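Local structure of carboxyvinyl-carboxyphosphonate phosphorylmutase (Bacillus anthracis, 4IQD) at residues Q148-I153 against L160-R165; A183-K186 against A191-P194. The protein is a TIM-barrel protein of the phosphoenolpyruvate phosphomutase family, seen here with pyruvic acid bound. All coordinates share one frame; numbering follows the deposited sequence.

Contacts 1 and 2 are successive helix-on-strand packings on the outer face of the barrel, and both are apolar. Contact 1 is the larger and fully buried; contact 2, on the next helix and strand, includes Val185, which is partly exposed. Their strands, 161-166 and 191-194, are parallel neighbours, tied by probable backbone hydrogen bonds from Phe193 N to Ala164 O and from Ala164 N to Ala191 O. Their helices also meet, where Ile150 CD1 lies 3.6 Å from Tyr184 CB. Isoleucines from both sides mesh in contact 1, whereas contact 2 rests on one strand isoleucine. Polar chemistry appears around them: Arg165 in the pyruvic acid pocket, the Tyr184 hydroxyl beside charged partners.

Contact 1: Q148-I153 against L160-R165; sequences QKIKAI and LYIVAR
Ile153 and Ile162 make the tightest meeting here, CG2 of Ile153 lying 3.6 Å from CD1 of Ile162. The strand isoleucine has CG1 anti to its own carbonyl carbon (chi1 -55°) and a fully extended second torsion, which carries CD1 out to the helix as a single methyl. That methyl meets two helix side chains about a turn apart, which reach it from directions roughly at right angles: CB of Ile153 at 3.9 Å and CG2 of Ile150 at 4.1 Å from Ile162 CD1. In both helix residues CG2 stands anti to the backbone nitrogen, and both side chains lie aslant to that of Ile162. Ile150 also sends its extended CG1-CD1 arm further along the strand, where CD1 reaches Ala164 CB at 4.4 Å. Segment 148-153 of helix 143-156 runs nearly antiparallel to strand residues 161-165 (168°, closest axis approach 10.3 Å), as the crossover helix of the beta-alpha-beta unit formed with strands 120-124 and 161-166 in the TIM barrel. At the strand's beginning Leu160 adds a looser contact, CD2 lying 4.4 Å from Ile153 CG2; Leu160 also packs on Val114 of helix 103-115, and Ile153 on Val106 of that helix. Ala164, with its short side chain, touches Ile192 of the neighbouring strand as well. The CB of Arg165 points roughly opposite to that of Ala164, and the side chain belongs to the pyruvic acid pocket, where salt bridges to Asp167 and Glu195 steady its guanidinium group and NH1 makes a weak hydrogen bond to the ligand.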
loop_
_atom_site.group_PDB
_atom_site.type_symbol
_atom_site.label_atom_id
_atom_site.label_comp_id
_atom_site.label_asym_id
_atom_site.label_seq_id
_atom_site.Cartn_x
_atom_site.Cartn_y
_atom_site.Cartn_z
ATOM N N GLN A 148 18.440 28.169 -4.421
ATOM C CA GLN A 148 17.621 28.839 -3.424
ATOM C C GLN A 148 16.768 27.850 -2.638
ATOM O O GLN A 148 16.624 27.971 -1.422
ATOM C CB GLN A 148 16.741 29.885 -4.091
ATOM C CG GLN A 148 17.526 31.022 -4.698
ATOM C CD GLN A 148 16.650 31.965 -5.481
ATOM O OE1 GLN A 148 15.655 31.553 -6.074
ATOM N NE2 GLN A 148 17.010 33.241 -5.483
ATOM N N LYS A 149 16.210 26.865 -3.334
ATOM C CA LYS A 149 15.406 25.838 -2.687
ATOM C C LYS A 149 16.219 25.038 -1.673
ATOM O O LYS A 149 15.731 24.718 -0.591
ATOM C CB LYS A 149 14.788 24.900 -3.720
ATOM C CG LYS A 149 13.631 25.509 -4.485
ATOM C CD LYS A 149 12.889 24.460 -5.291
ATOM C CE LYS A 149 11.556 24.994 -5.783
ATOM N NZ LYS A 149 10.744 23.950 -6.465
ATOM N N ILE A 150 17.457 24.715 -2.030
ATOM C CA ILE A 150 18.341 23.983 -1.135
ATOM C C ILE A 150 18.655 24.829 0.092
ATOM O O ILE A 150 18.636 24.338 1.221
ATOM C CB ILE A 150 19.639 23.572 -1.854
ATOM C CG1 ILE A 150 19.321 22.577 -2.973
ATOM C CG2 ILE A 150 20.629 22.971 -0.879
ATOM C CD1 ILE A 150 20.510 22.197 -3.824
ATOM N N LYS A 151 18.920 26.110 -0.139
ATOM C CA LYS A 151 19.175 27.059 0.940
ATOM C C LYS A 151 17.972 27.177 1.858
ATOM O O LYS A 151 18.122 27.342 3.069
ATOM C CB LYS A 151 19.524 28.435 0.370
ATOM C CG LYS A 151 20.871 28.499 -0.328
ATOM C CD LYS A 151 20.973 29.703 -1.252
ATOM C CE LYS A 151 20.926 31.018 -0.495
ATOM N NZ LYS A 151 21.147 32.173 -1.418
ATOM N N ALA A 152 16.780 27.097 1.275
ATOM C CA ALA A 152 15.544 27.111 2.049
ATOM C C ALA A 152 15.486 25.920 3.000
ATOM O O ALA A 152 15.094 26.053 4.160
ATOM C CB ALA A 152 14.344 27.112 1.126
ATOM N N ILE A 153 15.883 24.754 2.505
ATOM C CA ILE A 153 15.913 23.558 3.333
ATOM C C ILE A 153 16.942 23.677 4.454
ATOM O O ILE A 153 16.607 23.474 5.619
ATOM C CB ILE A 153 16.193 22.303 2.499
ATOM C CG1 ILE A 153 15.101 22.120 1.446
ATOM C CG2 ILE A 153 16.263 21.083 3.389
ATOM C CD1 ILE A 153 15.293 20.909 0.572
ATOM N N LEU A 160 18.235 17.861 8.259
ATOM C CA LEU A 160 17.807 17.061 7.120
ATOM C C LEU A 160 18.934 16.864 6.110
ATOM O O LEU A 160 19.473 17.829 5.571
ATOM C CB LEU A 160 16.611 17.728 6.441
ATOM C CG LEU A 160 15.500 16.822 5.917
ATOM C CD1 LEU A 160 14.998 15.887 7.011
ATOM C CD2 LEU A 160 14.362 17.669 5.381
ATOM N N TYR A 161 19.282 15.606 5.861
ATOM C CA TYR A 161 20.300 15.263 4.878
ATOM C C TYR A 161 19.714 15.501 3.497
ATOM O O TYR A 161 18.596 15.081 3.214
ATOM C CB TYR A 161 20.692 13.797 5.047
ATOM C CG TYR A 161 21.950 13.366 4.325
ATOM C CD1 TYR A 161 23.193 13.448 4.944
ATOM C CD2 TYR A 161 21.890 12.842 3.042
ATOM C CE1 TYR A 161 24.343 13.038 4.296
ATOM C CE2 TYR A 161 23.034 12.429 2.387
ATOM C CZ TYR A 161 24.257 12.530 3.017
ATOM O OH TYR A 161 25.394 12.118 2.366
ATOM N N ILE A 162 20.452 16.195 2.639
ATOM C CA ILE A 162 19.912 16.551 1.338
ATOM C C ILE A 162 20.615 15.859 0.192
ATOM O O ILE A 162 21.827 15.991 0.021
ATOM C CB ILE A 162 20.010 18.050 1.070
ATOM C CG1 ILE A 162 19.347 18.844 2.191
ATOM C CG2 ILE A 162 19.367 18.371 -0.263
ATOM C CD1 ILE A 162 19.472 20.334 2.015
ATOM N N VAL A 163 19.842 15.131 -0.603
ATOM C CA VAL A 163 20.336 14.594 -1.858
ATOM C C VAL A 163 19.745 15.411 -2.999
ATOM O O VAL A 163 18.534 15.596 -3.071
ATOM C CB VAL A 163 19.959 13.110 -2.026
ATOM C CG1 VAL A 163 20.341 12.618 -3.411
ATOM C CG2 VAL A 163 20.625 12.269 -0.948
ATOM N N ALA A 164 20.604 15.916 -3.881
ATOM C CA ALA A 164 20.145 16.726 -5.003
ATOM C C ALA A 164 20.223 15.967 -6.325
ATOM O O ALA A 164 21.281 15.466 -6.705
ATOM C CB ALA A 164 20.938 18.023 -5.085
ATOM N N ARG A 165 19.097 15.886 -7.023
ATOM C CA ARG A 165 19.050 15.207 -8.309
ATOM C C ARG A 165 19.157 16.199 -9.453
ATOM O O ARG A 165 18.536 17.259 -9.426
ATOM C CB ARG A 165 17.755 14.412 -8.454
ATOM C CG ARG A 165 17.638 13.699 -9.787
ATOM C CD ARG A 165 16.204 13.333 -10.099
ATOM N NE ARG A 165 16.096 12.601 -11.353
ATOM C CZ ARG A 165 15.497 11.422 -11.475
ATOM N NH1 ARG A 165 14.944 10.846 -10.418
ATOM N NH2 ARG A 165 15.443 10.823 -12.656
#

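Contact 2: A183-K186 against A191-P194; sequences AYVK and AIFP
Tyr184 meets Ile192 through its CB alone, 4.4 Å from Ile192 CD1, a marginal touch at the root of the side chain. Its ring turns away from Ile192: with CG anti to the carbonyl carbon (chi1 -59°), the side chain packs on Thr143 and Leu146 of helix 143-156. The hydroxyl at its far end is hydrogen-bonded to Arg180 NH1, one turn earlier in the same helix, and to Asp125 OD2, so this polar atom is satisfied although the residue is buried. Val185, the next residue, makes the closer contact. Its CG2 methyl sits over the bend of the isoleucine chain, 3.9 Å from Ile192 CG1 and equally far from Ile192 CD1, and the two side chains cross at about a right angle. Ile192 owes that bend to its second torsion of -64°, which folds CD1 back instead of extending it; the methyl thereby touches both Val185 and Tyr184. Val185 also packs on Asn211 and Ala212, and Ile192 on Leu214 of a loop. The CA atoms of Val185 and Ala191 are 7.2 Å apart, a close approach made near the short turn between helix and strand. Helix 174-187 thus lies against the outer face of strand 191-194 through one isoleucine, the helix-to-strand half of the beta-alpha-beta unit that, repeated, builds a TIM barrel.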
loop_
_atom_site.group_PDB
_atom_site.type_symbol
_atom_site.label_atom_id
_atom_site.label_comp_id
_atom_site.label_asym_id
_atom_site.label_seq_id
_atom_site.Cartn_x
_atom_site.Cartn_y
_atom_site.Cartn_z
ATOM N N ALA A 183 27.354 23.357 -7.641
ATOM C CA ALA A 183 26.629 24.514 -7.137
ATOM C C ALA A 183 25.662 24.080 -6.051
ATOM O O ALA A 183 25.576 24.704 -4.994
ATOM C CB ALA A 183 25.880 25.199 -8.258
ATOM N N TYR A 184 24.940 23.000 -6.322
ATOM C CA TYR A 184 23.965 22.470 -5.384
ATOM C C TYR A 184 24.661 22.032 -4.099
ATOM O O TYR A 184 24.111 22.165 -3.008
ATOM C CB TYR A 184 23.225 21.284 -5.999
ATOM C CG TYR A 184 22.481 21.584 -7.285
ATOM C CD1 TYR A 184 22.084 22.876 -7.609
ATOM C CD2 TYR A 184 22.167 20.563 -8.172
ATOM C CE1 TYR A 184 21.399 23.137 -8.788
ATOM C CE2 TYR A 184 21.487 20.815 -9.348
ATOM C CZ TYR A 184 21.105 22.100 -9.653
ATOM O OH TYR A 184 20.427 22.340 -10.827
ATOM N N VAL A 185 25.878 21.521 -4.243
ATOM C CA VAL A 185 26.668 21.073 -3.102
ATOM C C VAL A 185 27.056 22.237 -2.200
ATOM O O VAL A 185 26.868 22.182 -0.987
ATOM C CB VAL A 185 27.946 20.337 -3.550
ATOM C CG1 VAL A 185 28.852 20.071 -2.355
ATOM C CG2 VAL A 185 27.589 19.041 -4.251
ATOM N N LYS A 186 27.590 23.299 -2.792
ATOM C CA LYS A 186 27.982 24.459 -2.004
ATOM C C LYS A 186 26.757 25.138 -1.402
ATOM O O LYS A 186 26.857 25.848 -0.403
ATOM C CB LYS A 186 28.793 25.445 -2.845
ATOM C CG LYS A 186 28.020 26.647 -3.342
ATOM C CD LYS A 186 28.977 27.744 -3.764
ATOM C CE LYS A 186 29.939 28.079 -2.631
ATOM N NZ LYS A 186 30.931 29.121 -3.016
ATOM N N ALA A 191 24.792 15.252 -0.990
ATOM C CA ALA A 191 24.999 14.157 -1.932
ATOM C C ALA A 191 24.365 14.473 -3.282
ATOM O O ALA A 191 23.436 15.275 -3.360
ATOM C CB ALA A 191 24.423 12.864 -1.366
ATOM N N ILE A 192 24.862 13.836 -4.338
ATOM C CA ILE A 192 24.338 14.073 -5.682
ATOM C C ILE A 192 23.799 12.811 -6.369
ATOM O O ILE A 192 24.414 11.747 -6.325
ATOM C CB ILE A 192 25.384 14.753 -6.593
ATOM C CG1 ILE A 192 25.802 16.102 -6.011
ATOM C CG2 ILE A 192 24.826 14.965 -7.983
ATOM C CD1 ILE A 192 24.676 17.115 -5.948
ATOM N N PHE A 193 22.633 12.961 -6.991
ATOM C CA PHE A 193 22.003 11.938 -7.813
ATOM C C PHE A 193 22.108 12.438 -9.259
ATOM O O PHE A 193 21.294 13.249 -9.696
ATOM C CB PHE A 193 20.540 11.796 -7.359
ATOM C CG PHE A 193 19.687 10.845 -8.182
ATOM C CD1 PHE A 193 20.155 10.216 -9.326
ATOM C CD2 PHE A 193 18.382 10.598 -7.788
ATOM C CE1 PHE A 193 19.340 9.375 -10.054
ATOM C CE2 PHE A 193 17.567 9.750 -8.508
ATOM C CZ PHE A 193 18.045 9.142 -9.641
ATOM N N PRO A 194 23.110 11.947 -10.006
ATOM C CA PRO A 194 23.307 12.325 -11.407
ATOM C C PRO A 194 22.546 11.397 -12.343
ATOM O O PRO A 194 23.061 10.341 -12.711
ATOM C CB PRO A 194 24.816 12.138 -11.610
ATOM C CG PRO A 194 25.318 11.378 -10.390
ATOM C CD PRO A 194 24.132 10.987 -9.567
#